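Local coordinates for pyruvate kinase (Toxoplasma gondii, PDB 3GG8), which catalyses the last step of glycolysis, passing the phosphoryl group of phosphoenolpyruvate to ADP to give pyruvate and ATP, at residues C[106-112]-C[141-145]; C[145-151]-C[195-201]; C[394-399]-C[425-429]; C[411-417]-C[433-439]. All blocks are in the same frame, centred on the assembly; numbering follows the deposited sequence.

Interaction 1: C[106-112]-C[141-145]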
loop_
_atom_site.group_PDB
_atom_site.type_symbol
_atom_site.label_atom_id
_atom_site.label_comp_id
_atom_site.label_asym_id
_atom_site.label_seq_id
_atom_site.Cartn_x
_atom_site.Cartn_y
_atom_site.Cartn_z
ATOM N N GLU C 106 47.447 1.345 17.390
ATOM C CA GLU C 106 48.149 0.604 16.340
ATOM C C GLU C 106 48.823 -0.638 16.898
ATOM O O GLU C 106 49.325 -0.629 18.027
ATOM C CB GLU C 106 49.240 1.467 15.710
ATOM C CG GLU C 106 48.754 2.421 14.651
ATOM C CD GLU C 106 49.900 3.113 13.924
ATOM O OE1 GLU C 106 49.597 3.876 12.973
ATOM O OE2 GLU C 106 51.088 2.900 14.296
ATOM N N ILE C 107 48.831 -1.701 16.099
ATOM C CA ILE C 107 49.630 -2.885 16.400
ATOM C C ILE C 107 50.607 -3.066 15.251
ATOM O O ILE C 107 50.217 -2.956 14.082
ATOM C CB ILE C 107 48.789 -4.162 16.600
ATOM C CG1 ILE C 107 47.760 -3.942 17.711
ATOM C CG2 ILE C 107 49.697 -5.343 16.951
ATOM C CD1 ILE C 107 46.677 -5.004 17.812
ATOM N N ARG C 108 51.869 -3.327 15.591
ATOM C CA ARG C 108 52.907 -3.512 14.583
ATOM C C ARG C 108 53.839 -4.672 14.916
ATOM O O ARG C 108 54.034 -5.019 16.092
ATOM C CB ARG C 108 53.702 -2.203 14.381
ATOM C CG ARG C 108 53.098 -1.291 13.318
ATOM C CD ARG C 108 53.735 0.089 13.288
ATOM N NE ARG C 108 54.077 0.494 11.915
ATOM C CZ ARG C 108 53.217 0.945 11.000
ATOM N NH1 ARG C 108 53.660 1.268 9.785
ATOM N NH2 ARG C 108 51.919 1.065 11.281
ATOM N N THR C 109 54.407 -5.277 13.877
ATOM C CA THR C 109 55.500 -6.237 14.059
ATOM C C THR C 109 56.767 -5.482 14.473
ATOM O O THR C 109 56.838 -4.265 14.355
ATOM C CB THR C 109 55.796 -7.066 12.789
ATOM O OG1 THR C 109 56.247 -6.200 11.743
ATOM C CG2 THR C 109 54.553 -7.812 12.306
ATOM N N GLY C 110 57.760 -6.207 14.972
ATOM C CA GLY C 110 59.024 -5.590 15.341
ATOM C C GLY C 110 60.059 -5.599 14.234
ATOM O O GLY C 110 59.722 -5.624 13.042
ATOM N N PHE C 111 61.324 -5.596 14.641
ATOM C CA PHE C 111 62.449 -5.487 13.716
ATOM C C PHE C 111 62.981 -6.849 13.289
ATOM O O PHE C 111 62.868 -7.815 14.027
ATOM C CB PHE C 111 63.563 -4.633 14.338
ATOM C CG PHE C 111 63.148 -3.211 14.596
ATOM C CD1 PHE C 111 63.147 -2.278 13.564
ATOM C CD2 PHE C 111 62.738 -2.810 15.866
ATOM C CE1 PHE C 111 62.753 -0.963 13.793
ATOM C CE2 PHE C 111 62.344 -1.493 16.111
ATOM C CZ PHE C 111 62.352 -0.567 15.075
ATOM N N LEU C 112 63.549 -6.896 12.087
ATOM C CA LEU C 112 64.083 -8.117 11.495
ATOM C C LEU C 112 65.613 -8.062 11.395
ATOM O O LEU C 112 66.202 -6.988 11.257
ATOM C CB LEU C 112 63.447 -8.360 10.114
ATOM C CG LEU C 112 61.954 -8.740 10.111
ATOM C CD1 LEU C 112 61.348 -8.738 8.707
ATOM C CD2 LEU C 112 61.727 -10.094 10.800
ATOM N N ILE C 141 59.094 -13.565 15.593
ATOM C CA ILE C 141 58.998 -12.108 15.455
ATOM C C ILE C 141 58.398 -11.437 16.700
ATOM O O ILE C 141 57.789 -12.107 17.541
ATOM C CB ILE C 141 58.225 -11.667 14.148
ATOM C CG1 ILE C 141 56.738 -12.020 14.205
ATOM C CG2 ILE C 141 58.881 -12.246 12.883
ATOM C CD1 ILE C 141 55.898 -11.277 13.148
ATOM N N ALA C 142 58.568 -10.118 16.805
ATOM C CA ALA C 142 58.015 -9.331 17.913
ATOM C C ALA C 142 56.770 -8.561 17.490
ATOM O O ALA C 142 56.612 -8.225 16.315
ATOM C CB ALA C 142 59.049 -8.390 18.451
ATOM N N CYS C 143 55.896 -8.295 18.458
ATOM C CA CYS C 143 54.648 -7.559 18.248
ATOM C C CYS C 143 54.510 -6.465 19.317
ATOM O O CYS C 143 54.742 -6.724 20.497
ATOM C CB CYS C 143 53.466 -8.532 18.295
ATOM S SG CYS C 143 51.828 -7.799 18.502
ATOM N N SER C 144 54.127 -5.257 18.906
ATOM C CA SER C 144 54.084 -4.090 19.809
ATOM C C SER C 144 53.021 -4.174 20.902
ATOM O O SER C 144 53.080 -3.441 21.895
ATOM C CB SER C 144 53.869 -2.816 19.004
ATOM O OG SER C 144 52.596 -2.840 18.392
ATOM N N TYR C 145 52.055 -5.070 20.698
ATOM C CA TYR C 145 50.888 -5.199 21.552
ATOM C C TYR C 145 51.151 -6.201 22.673
ATOM O O TYR C 145 51.098 -7.412 22.468
ATOM C CB TYR C 145 49.685 -5.584 20.684
ATOM C CG TYR C 145 48.387 -5.836 21.415
ATOM C CD1 TYR C 145 47.581 -6.925 21.067
ATOM C CD2 TYR C 145 47.943 -4.981 22.437
ATOM C CE1 TYR C 145 46.375 -7.173 21.730
ATOM C CE2 TYR C 145 46.739 -5.225 23.111
ATOM C CZ TYR C 145 45.968 -6.325 22.750
ATOM O OH TYR C 145 44.786 -6.576 23.385
HETATM O O HOH W 1 50.660 -2.005 19.828
#
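Glu106 O and Ser144 OG are joined by a water, which donates a hydrogen bond to the carbonyl and also binds the hydroxyl. Ile107 then meets the second segment through both arms of its side chain: CG2 rests 3.6 Å from Cys143 SG and also touches Tyr145 CB, while CD1 reaches obliquely toward the Tyr145 ring. Arg108 pairs with Ser144 through its backbone in both directions. Its N donates to Ser144 OG at 2.9 Å, and its O receives Ser144 N at 2.8 Å. The serine hydroxyl can stand in for a backbone acceptor because chi1 of 65° tucks OG back between its own N and carbonyl carbon. Thr109 turns CG2 to Ile141 CD1 (3.8 Å), whereas its OG1 bonds to Lys191 N. Gly110 N then donates to Ala142 O at 2.7 Å, bent to 133° and coming from above the carbonyl plane. Leu112 closes the row, its CD2 alongside Ile141 CG2. The two segments run in nearly opposite directions, yet their backbones are bridged at one place, Thr109 with Cys143, and a side-chain hydroxyl with its water carries the pairing on where the strand 140-142 has ended.

Interaction 2: C[145-151]-C[195-201]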
loop_
_atom_site.group_PDB
_atom_site.type_symbol
_atom_site.label_atom_id
_atom_site.label_comp_id
_atom_site.label_asym_id
_atom_site.label_seq_id
_atom_site.Cartn_x
_atom_site.Cartn_y
_atom_site.Cartn_z
ATOM N N TYR C 145 52.055 -5.070 20.698
ATOM C CA TYR C 145 50.888 -5.199 21.552
ATOM C C TYR C 145 51.151 -6.201 22.673
ATOM O O TYR C 145 51.098 -7.412 22.468
ATOM C CB TYR C 145 49.685 -5.584 20.684
ATOM C CG TYR C 145 48.387 -5.836 21.415
ATOM C CD1 TYR C 145 47.581 -6.925 21.067
ATOM C CD2 TYR C 145 47.943 -4.981 22.437
ATOM C CE1 TYR C 145 46.375 -7.173 21.730
ATOM C CE2 TYR C 145 46.739 -5.225 23.111
ATOM C CZ TYR C 145 45.968 -6.325 22.750
ATOM O OH TYR C 145 44.786 -6.576 23.385
ATOM N N GLY C 146 51.433 -5.668 23.859
ATOM C CA GLY C 146 51.903 -6.461 25.003
ATOM C C GLY C 146 50.915 -7.479 25.542
ATOM O O GLY C 146 51.317 -8.493 26.114
ATOM N N ALA C 147 49.626 -7.193 25.362
ATOM C CA ALA C 147 48.543 -8.066 25.799
ATOM C C ALA C 147 48.090 -9.058 24.721
ATOM O O ALA C 147 47.064 -9.700 24.880
ATOM C CB ALA C 147 47.350 -7.226 26.268
ATOM N N LEU C 148 48.841 -9.190 23.630
ATOM C CA LEU C 148 48.509 -10.203 22.604
ATOM C C LEU C 148 48.188 -11.618 23.149
ATOM O O LEU C 148 47.154 -12.209 22.784
ATOM C CB LEU C 148 49.591 -10.271 21.510
ATOM C CG LEU C 148 49.399 -11.278 20.372
ATOM C CD1 LEU C 148 48.164 -10.934 19.523
ATOM C CD2 LEU C 148 50.654 -11.400 19.516
ATOM N N PRO C 149 49.064 -12.175 24.006
ATOM C CA PRO C 149 48.829 -13.566 24.429
ATOM C C PRO C 149 47.611 -13.725 25.340
ATOM O O PRO C 149 47.107 -14.839 25.515
ATOM C CB PRO C 149 50.114 -13.932 25.187
ATOM C CG PRO C 149 51.104 -12.856 24.864
ATOM C CD PRO C 149 50.288 -11.625 24.620
ATOM N N GLN C 150 47.145 -12.608 25.896
ATOM C CA GLN C 150 45.953 -12.566 26.737
ATOM C C GLN C 150 44.721 -12.014 25.985
ATOM O O GLN C 150 43.704 -11.686 26.595
ATOM C CB GLN C 150 46.237 -11.721 27.988
ATOM C CG GLN C 150 47.228 -12.368 28.996
ATOM C CD GLN C 150 48.695 -12.128 28.641
ATOM O OE1 GLN C 150 49.092 -11.010 28.321
ATOM N NE2 GLN C 150 49.507 -13.185 28.718
ATOM N N SER C 151 44.817 -11.911 24.664
ATOM C CA SER C 151 43.723 -11.399 23.847
ATOM C C SER C 151 43.311 -12.462 22.839
ATOM O O SER C 151 42.133 -12.671 22.550
ATOM C CB SER C 151 44.160 -10.123 23.116
ATOM O OG SER C 151 44.649 -9.147 24.028
ATOM N N LEU C 195 43.735 -8.252 14.364
ATOM C CA LEU C 195 43.269 -9.329 15.237
ATOM C C LEU C 195 41.777 -9.617 15.034
ATOM O O LEU C 195 40.970 -9.255 15.885
ATOM C CB LEU C 195 43.535 -8.927 16.684
ATOM C CG LEU C 195 44.793 -9.356 17.435
ATOM C CD1 LEU C 195 46.052 -9.547 16.580
ATOM C CD2 LEU C 195 45.034 -8.421 18.637
ATOM N N PRO C 196 41.405 -10.256 13.902
ATOM C CA PRO C 196 40.000 -10.550 13.578
ATOM C C PRO C 196 39.215 -11.170 14.748
ATOM O O PRO C 196 39.688 -12.135 15.348
ATOM C CB PRO C 196 40.117 -11.565 12.432
ATOM C CG PRO C 196 41.406 -11.238 11.774
ATOM C CD PRO C 196 42.325 -10.729 12.849
ATOM N N ASN C 197 38.053 -10.600 15.085
ATOM C CA ASN C 197 37.177 -11.145 16.136
ATOM C C ASN C 197 37.779 -11.042 17.560
ATOM O O ASN C 197 37.343 -11.751 18.478
ATOM C CB ASN C 197 36.812 -12.607 15.808
ATOM C CG ASN C 197 35.378 -12.969 16.174
ATOM O OD1 ASN C 197 34.519 -12.106 16.400
ATOM N ND2 ASN C 197 35.107 -14.269 16.211
ATOM N N VAL C 198 38.770 -10.161 17.736
ATOM C CA VAL C 198 39.404 -9.949 19.051
ATOM C C VAL C 198 39.449 -8.455 19.406
ATOM O O VAL C 198 39.926 -7.633 18.620
ATOM C CB VAL C 198 40.848 -10.553 19.103
ATOM C CG1 VAL C 198 41.563 -10.169 20.394
ATOM C CG2 VAL C 198 40.815 -12.054 18.972
ATOM N N LYS C 199 38.943 -8.105 20.586
ATOM C CA LYS C 199 39.005 -6.731 21.068
ATOM C C LYS C 199 40.461 -6.306 21.356
ATOM O O LYS C 199 41.208 -7.025 22.012
ATOM C CB LYS C 199 38.099 -6.566 22.305
ATOM C CG LYS C 199 38.400 -5.331 23.144
ATOM C CD LYS C 199 37.176 -4.768 23.863
ATOM C CE LYS C 199 37.377 -3.272 24.120
ATOM N NZ LYS C 199 36.111 -2.531 24.429
ATOM N N VAL C 200 40.862 -5.146 20.855
ATOM C CA VAL C 200 42.215 -4.641 21.093
ATOM C C VAL C 200 42.236 -3.845 22.396
ATOM O O VAL C 200 41.519 -2.859 22.527
ATOM C CB VAL C 200 42.753 -3.803 19.908
ATOM C CG1 VAL C 200 44.162 -3.304 20.194
ATOM C CG2 VAL C 200 42.735 -4.636 18.616
ATOM N N GLN C 201 43.047 -4.293 23.355
ATOM C CA GLN C 201 43.084 -3.703 24.695
ATOM C C GLN C 201 44.003 -2.491 24.755
ATOM O O GLN C 201 44.867 -2.384 25.631
ATOM C CB GLN C 201 43.511 -4.736 25.746
ATOM C CG GLN C 201 42.539 -5.896 25.950
ATOM C CD GLN C 201 43.101 -6.970 26.887
ATOM O OE1 GLN C 201 43.700 -6.662 27.934
ATOM N NE2 GLN C 201 42.903 -8.236 26.520
#
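Tyr145 sends its ring between the two loops, and its hydroxyl meets the backbone of Gln201: Gln201 N donates to Tyr145 OH at 2.9 Å with an angle of 161°. That same hydroxyl donates a hydrogen bond to Ser151 OG at 2.7 Å, and Ser151 OG passes a further bond of 2.6 Å to Ala147 O, from well above the carbonyl plane. A chain of hydrogen bonds therefore runs from one loop through the phenol and back into the turn that Tyr145 itself begins, and fixes the end of the ring. Packing is close around the ring itself. CE1 lies 3.6 Å from Leu195 CD2; one face is lined toward its rim by the peptide joining Ala147 to Leu148, and the opposite face, more distantly, by Val200 CG1. Leu195 CD1 reaches on to Leu148 CD1 at 3.9 Å, and both leucines rest on Ile158 of strand 157-160. Val198 CG1 fits against Ser151 CB.

The outer side is looser. The extended chain of Gln201 lies across the phenol, its amide plane 86° from the ring, and its NE2 comes within 3.2 Å of Ser151 OG at an angle too poor for a hydrogen bond. Gln150 beside it is exposed and turns its amide NE2 to Ser174 O instead. Each loop is shaped by a tight turn, type I from Tyr145 to Leu148 and type II from Leu195 to Val198. Two loops of the small beta domain inserted in the barrel, the B domain of pyruvate kinases, are here joined through a buried tyrosine.

Interaction 3: C[394-399]-C[425-429]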
loop_
_atom_site.group_PDB
_atom_site.type_symbol
_atom_site.label_atom_id
_atom_site.label_comp_id
_atom_site.label_asym_id
_atom_site.label_seq_id
_atom_site.Cartn_x
_atom_site.Cartn_y
_atom_site.Cartn_z
ATOM N N GLN C 394 8.676 17.923 14.604
ATOM C CA GLN C 394 9.717 18.309 13.670
ATOM C C GLN C 394 9.811 17.339 12.511
ATOM O O GLN C 394 9.884 17.754 11.362
ATOM C CB GLN C 394 11.070 18.365 14.375
ATOM C CG GLN C 394 11.122 19.300 15.561
ATOM C CD GLN C 394 10.999 18.591 16.896
ATOM O OE1 GLN C 394 10.039 17.840 17.161
ATOM N NE2 GLN C 394 11.972 18.848 17.768
ATOM N N GLU C 395 9.832 16.045 12.811
ATOM C CA GLU C 395 9.923 15.050 11.752
ATOM C C GLU C 395 8.683 15.021 10.855
ATOM O O GLU C 395 8.814 14.896 9.631
ATOM C CB GLU C 395 10.200 13.663 12.313
ATOM C CG GLU C 395 10.612 12.674 11.228
ATOM C CD GLU C 395 11.461 11.537 11.749
ATOM O OE1 GLU C 395 11.988 11.641 12.883
ATOM O OE2 GLU C 395 11.600 10.532 11.017
ATOM N N ALA C 396 7.502 15.150 11.464
ATOM C CA ALA C 396 6.233 15.169 10.728
ATOM C C ALA C 396 6.178 16.282 9.696
ATOM O O ALA C 396 5.751 16.058 8.567
ATOM C CB ALA C 396 5.044 15.255 11.687
ATOM N N VAL C 397 6.608 17.474 10.101
ATOM C CA VAL C 397 6.640 18.653 9.241
ATOM C C VAL C 397 7.693 18.507 8.137
ATOM O O VAL C 397 7.436 18.870 6.994
ATOM C CB VAL C 397 6.830 19.960 10.074
ATOM C CG1 VAL C 397 6.989 21.197 9.184
ATOM C CG2 VAL C 397 5.639 20.163 10.978
ATOM N N ALA C 398 8.854 17.940 8.472
ATOM C CA ALA C 398 9.887 17.677 7.479
ATOM C C ALA C 398 9.338 16.733 6.394
ATOM O O ALA C 398 9.443 17.011 5.194
ATOM C CB ALA C 398 11.118 17.111 8.121
ATOM N N ARG C 399 8.730 15.643 6.848
ATOM C CA ARG C 399 8.009 14.701 6.022
ATOM C C ARG C 399 6.889 15.342 5.166
ATOM O O ARG C 399 6.758 15.036 3.978
ATOM C CB ARG C 399 7.446 13.623 6.945
ATOM C CG ARG C 399 6.732 12.497 6.268
ATOM C CD ARG C 399 6.238 11.476 7.286
ATOM N NE ARG C 399 7.331 10.704 7.894
ATOM C CZ ARG C 399 7.156 9.670 8.722
ATOM N NH1 ARG C 399 8.206 9.022 9.219
ATOM N NH2 ARG C 399 5.934 9.281 9.063
ATOM N N LEU C 425 16.530 16.631 8.970
ATOM C CA LEU C 425 15.258 15.900 8.921
ATOM C C LEU C 425 14.675 15.828 7.513
ATOM O O LEU C 425 14.111 14.821 7.142
ATOM C CB LEU C 425 14.242 16.485 9.903
ATOM C CG LEU C 425 14.506 16.215 11.385
ATOM C CD1 LEU C 425 13.498 16.978 12.224
ATOM C CD2 LEU C 425 14.448 14.717 11.690
ATOM N N ILE C 426 14.810 16.899 6.737
ATOM C CA ILE C 426 14.329 16.908 5.344
ATOM C C ILE C 426 15.241 16.040 4.464
ATOM O O ILE C 426 14.765 15.207 3.676
ATOM C CB ILE C 426 14.241 18.351 4.805
ATOM C CG1 ILE C 426 13.153 19.126 5.564
ATOM C CG2 ILE C 426 14.005 18.372 3.290
ATOM C CD1 ILE C 426 13.218 20.583 5.351
ATOM N N ALA C 427 16.553 16.223 4.623
ATOM C CA ALA C 427 17.532 15.454 3.868
ATOM C C ALA C 427 17.300 13.948 4.044
ATOM O O ALA C 427 17.366 13.184 3.078
ATOM C CB ALA C 427 18.939 15.836 4.281
ATOM N N LYS C 428 17.033 13.549 5.288
ATOM C CA LYS C 428 16.682 12.169 5.664
ATOM C C LYS C 428 15.658 11.533 4.709
ATOM O O LYS C 428 15.696 10.330 4.447
ATOM C CB LYS C 428 16.136 12.191 7.095
ATOM C CG LYS C 428 15.865 10.857 7.734
ATOM C CD LYS C 428 15.277 11.060 9.119
ATOM C CE LYS C 428 14.496 9.835 9.566
ATOM N NZ LYS C 428 14.390 9.742 11.049
ATOM N N TYR C 429 14.749 12.351 4.183
ATOM C CA TYR C 429 13.691 11.858 3.288
ATOM C C TYR C 429 14.083 11.851 1.818
ATOM O O TYR C 429 13.271 11.515 0.976
ATOM C CB TYR C 429 12.349 12.552 3.567
ATOM C CG TYR C 429 11.807 12.063 4.878
ATOM C CD1 TYR C 429 11.150 10.833 4.953
ATOM C CD2 TYR C 429 12.023 12.770 6.057
ATOM C CE1 TYR C 429 10.688 10.340 6.152
ATOM C CE2 TYR C 429 11.563 12.278 7.276
ATOM C CZ TYR C 429 10.901 11.057 7.312
ATOM O OH TYR C 429 10.437 10.533 8.497
#
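Glu395 reaches from its helix to both Lys428 and Tyr429. CB leaves with CG anti to the backbone N (chi1 -167°), which carries the chain toward the second segment. CG passes 3.5 Å from Tyr429 OH. Beyond CD, OE1 approaches Leu425 CD2, while OE2 takes two bonds: Tyr429 OH donates to its anti lone pair at 2.8 Å, and Lys428 NZ forms a 2.9 Å salt bridge from above the carboxylate plane. Lys428 NZ is also bound to Val304 O.

The tyrosine hydroxyl is itself gripped by Arg399, whose NE (3.2 Å) and NH1 (2.8 Å) both point at Tyr429 OH within the guanidinium plane, that plane standing 80° from the ring. Receiving from a cation while giving to a carboxylate, the phenol is likely to be polarised. Beside this, Ala398 CB rests against both Leu425 CB (3.7 Å) and Ile426 CG1 (3.8 Å), and Leu425 CD1 lies 3.5 Å from Gln394 CB. Ala396, Val397 and Arg399 also pack on a second subunit. In the alpha/beta C-terminal domain of pyruvate kinase, an alanine brings helices 393-407 and 421-427 close, and a charged network joins the former to Lys428 and Tyr429, which follow 425-427.

Interaction 4: C[411-417]-C[433-439]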
loop_
_atom_site.group_PDB
_atom_site.type_symbol
_atom_site.label_atom_id
_atom_site.label_comp_id
_atom_site.label_asym_id
_atom_site.label_seq_id
_atom_site.Cartn_x
_atom_site.Cartn_y
_atom_site.Cartn_z
ATOM N N ALA C 411 10.581 23.842 -7.024
ATOM C CA ALA C 411 11.918 23.878 -7.592
ATOM C C ALA C 411 12.961 23.604 -6.511
ATOM O O ALA C 411 13.968 22.926 -6.761
ATOM C CB ALA C 411 12.169 25.206 -8.268
ATOM N N ILE C 412 12.723 24.121 -5.311
ATOM C CA ILE C 412 13.627 23.858 -4.180
ATOM C C ILE C 412 12.904 23.827 -2.842
ATOM O O ILE C 412 11.772 24.293 -2.727
ATOM C CB ILE C 412 14.818 24.875 -4.091
ATOM C CG1 ILE C 412 14.311 26.311 -3.955
ATOM C CG2 ILE C 412 15.795 24.728 -5.291
ATOM C CD1 ILE C 412 15.438 27.330 -3.987
ATOM N N ILE C 413 13.578 23.252 -1.848
ATOM C CA ILE C 413 13.129 23.273 -0.465
ATOM C C ILE C 413 14.083 24.173 0.327
ATOM O O ILE C 413 15.302 24.044 0.245
ATOM C CB ILE C 413 13.036 21.833 0.149
ATOM C CG1 ILE C 413 12.059 20.954 -0.659
ATOM C CG2 ILE C 413 12.600 21.882 1.620
ATOM C CD1 ILE C 413 12.018 19.467 -0.227
ATOM N N LEU C 414 13.529 25.122 1.054
ATOM C CA LEU C 414 14.351 25.971 1.894
ATOM C C LEU C 414 14.236 25.425 3.311
ATOM O O LEU C 414 13.123 25.244 3.828
ATOM C CB LEU C 414 13.890 27.426 1.827
ATOM C CG LEU C 414 13.754 28.097 0.453
ATOM C CD1 LEU C 414 13.328 29.548 0.589
ATOM C CD2 LEU C 414 15.051 27.999 -0.340
ATOM N N ALA C 415 15.382 25.126 3.911
ATOM C CA ALA C 415 15.437 24.663 5.293
ATOM C C ALA C 415 16.064 25.753 6.136
ATOM O O ALA C 415 17.273 25.951 6.098
ATOM C CB ALA C 415 16.243 23.369 5.401
ATOM N N LEU C 416 15.244 26.493 6.868
ATOM C CA LEU C 416 15.753 27.519 7.760
ATOM C C LEU C 416 16.106 26.842 9.063
ATOM O O LEU C 416 15.269 26.149 9.644
ATOM C CB LEU C 416 14.717 28.612 7.990
ATOM C CG LEU C 416 14.510 29.642 6.883
ATOM C CD1 LEU C 416 13.786 29.005 5.679
ATOM C CD2 LEU C 416 13.721 30.841 7.438
ATOM N N THR C 417 17.333 27.038 9.535
ATOM C CA THR C 417 17.830 26.191 10.625
ATOM C C THR C 417 18.911 26.833 11.495
ATOM O O THR C 417 19.838 27.478 10.997
ATOM C CB THR C 417 18.326 24.822 10.077
ATOM O OG1 THR C 417 18.595 23.938 11.166
ATOM C CG2 THR C 417 19.594 24.985 9.224
ATOM N N GLN C 433 14.020 17.346 -4.919
ATOM C CA GLN C 433 14.349 18.771 -4.971
ATOM C C GLN C 433 15.600 19.058 -4.159
ATOM O O GLN C 433 15.800 18.451 -3.086
ATOM C CB GLN C 433 13.202 19.635 -4.419
ATOM C CG GLN C 433 11.865 19.550 -5.167
ATOM C CD GLN C 433 11.112 18.258 -4.897
ATOM O OE1 GLN C 433 11.228 17.670 -3.817
ATOM N NE2 GLN C 433 10.341 17.800 -5.886
ATOM N N PRO C 434 16.443 19.997 -4.647
ATOM C CA PRO C 434 17.567 20.509 -3.872
ATOM C C PRO C 434 17.105 21.122 -2.557
ATOM O O PRO C 434 16.023 21.701 -2.499
ATOM C CB PRO C 434 18.118 21.613 -4.767
ATOM C CG PRO C 434 17.733 21.213 -6.139
ATOM C CD PRO C 434 16.377 20.629 -5.977
ATOM N N ILE C 435 17.914 20.982 -1.507
ATOM C CA ILE C 435 17.639 21.621 -0.223
ATOM C C ILE C 435 18.638 22.760 -0.033
ATOM O O ILE C 435 19.839 22.554 -0.155
ATOM C CB ILE C 435 17.734 20.610 0.963
ATOM C CG1 ILE C 435 16.836 19.382 0.709
ATOM C CG2 ILE C 435 17.397 21.284 2.296
ATOM C CD1 ILE C 435 17.236 18.153 1.531
ATOM N N LEU C 436 18.136 23.971 0.213
ATOM C CA LEU C 436 18.994 25.076 0.586
ATOM C C LEU C 436 18.779 25.377 2.065
ATOM O O LEU C 436 17.730 25.879 2.469
ATOM C CB LEU C 436 18.741 26.296 -0.306
ATOM C CG LEU C 436 19.492 27.615 -0.045
ATOM C CD1 LEU C 436 21.026 27.495 -0.093
ATOM C CD2 LEU C 436 18.997 28.676 -1.052
ATOM N N ALA C 437 19.764 24.999 2.865
ATOM C CA ALA C 437 19.758 25.257 4.291
ATOM C C ALA C 437 20.238 26.680 4.575
ATOM O O ALA C 437 21.342 27.067 4.165
ATOM C CB ALA C 437 20.628 24.248 4.996
ATOM N N LEU C 438 19.405 27.453 5.274
ATOM C CA LEU C 438 19.722 28.851 5.637
ATOM C C LEU C 438 19.925 28.954 7.133
ATOM O O LEU C 438 19.089 28.481 7.912
ATOM C CB LEU C 438 18.610 29.798 5.194
ATOM C CG LEU C 438 18.189 29.747 3.715
ATOM C CD1 LEU C 438 16.844 30.432 3.522
ATOM C CD2 LEU C 438 19.248 30.374 2.807
ATOM N N SER C 439 21.038 29.560 7.541
ATOM C CA SER C 439 21.428 29.552 8.941
ATOM C C SER C 439 22.290 30.765 9.287
ATOM O O SER C 439 23.077 31.239 8.474
ATOM C CB SER C 439 22.174 28.252 9.262
ATOM O OG SER C 439 22.307 28.051 10.655
#
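Ile413 and Ile435 stand level on neighbouring strands, 412-416 and 435-439, which run parallel with their directions 24° apart. Backbone bonds form the first class of contact. Ile413 N donates to Pro434 O at 3.0 Å, and Ile413 O receives Leu436 N at 2.8 Å. The pattern repeats two residues on, where Ala415 N binds Leu436 O and Ala415 O accepts Leu438 N at 2.7 Å. Thr417 N continues it to Leu438 O.

A second class is weaker: CA-H groups lean on the same carbonyls, the shortest being Ala437 CA to Ala415 O at 3.1 Å.

One side chain joins the polar set. Ser439 OG, anti to its own backbone N (chi1 -167°), donates to Thr417 O at 2.6 Å and continues the pairing past the last backbone bond. Thr417 OG1 turns elsewhere, to Glu496.

Apolar contacts divide between the two faces of the sheet. On one, Leu414 lies beside Leu436, and Leu416 CD1 lies 4.0 Å from Leu438 CD1, with helix 465-478 packed over Leu416 and Leu438. On the other, Ala415 CB meets Ile435 CG2 at 3.9 Å, and helix 421-427 lies against Ile413, Ala415, Ile435 and Ala437. Strand 412-416, this helix and strand 435-439 form a beta-alpha-beta crossover of the C-terminal alpha/beta domain. At the entry, Ile412 CG2 abuts Pro434 CB. Regular bonds thus satisfy the buried backbone polar groups between the strands, while hydrocarbon on both faces supplies adhesion to the helices.

Interactions 1 and 2 lie in the inserted beta domain and share Tyr145, and Ile107 of the first packs against Leu195 and Val200 of the second. Interactions 3 and 4 belong to the C-terminal alpha/beta domain, across the chain's centre from interaction 1; the nearest atoms of interactions 1 and 3 are about 34 Å apart. Helix 421-427 of interaction 3 packs on the strands of interaction 4, with Ile426 meeting Ile413, Ala415 and Ile435. Interactions 1, 3 and 4 are mainly buried, whereas interaction 2 is partly open. Their chemistry follows place: regular backbone pairing inside the sheet, one irregular bridge at a strand end, a tyrosine-centred hydrogen-bond chain between loops, and a charged network beside the helix packing.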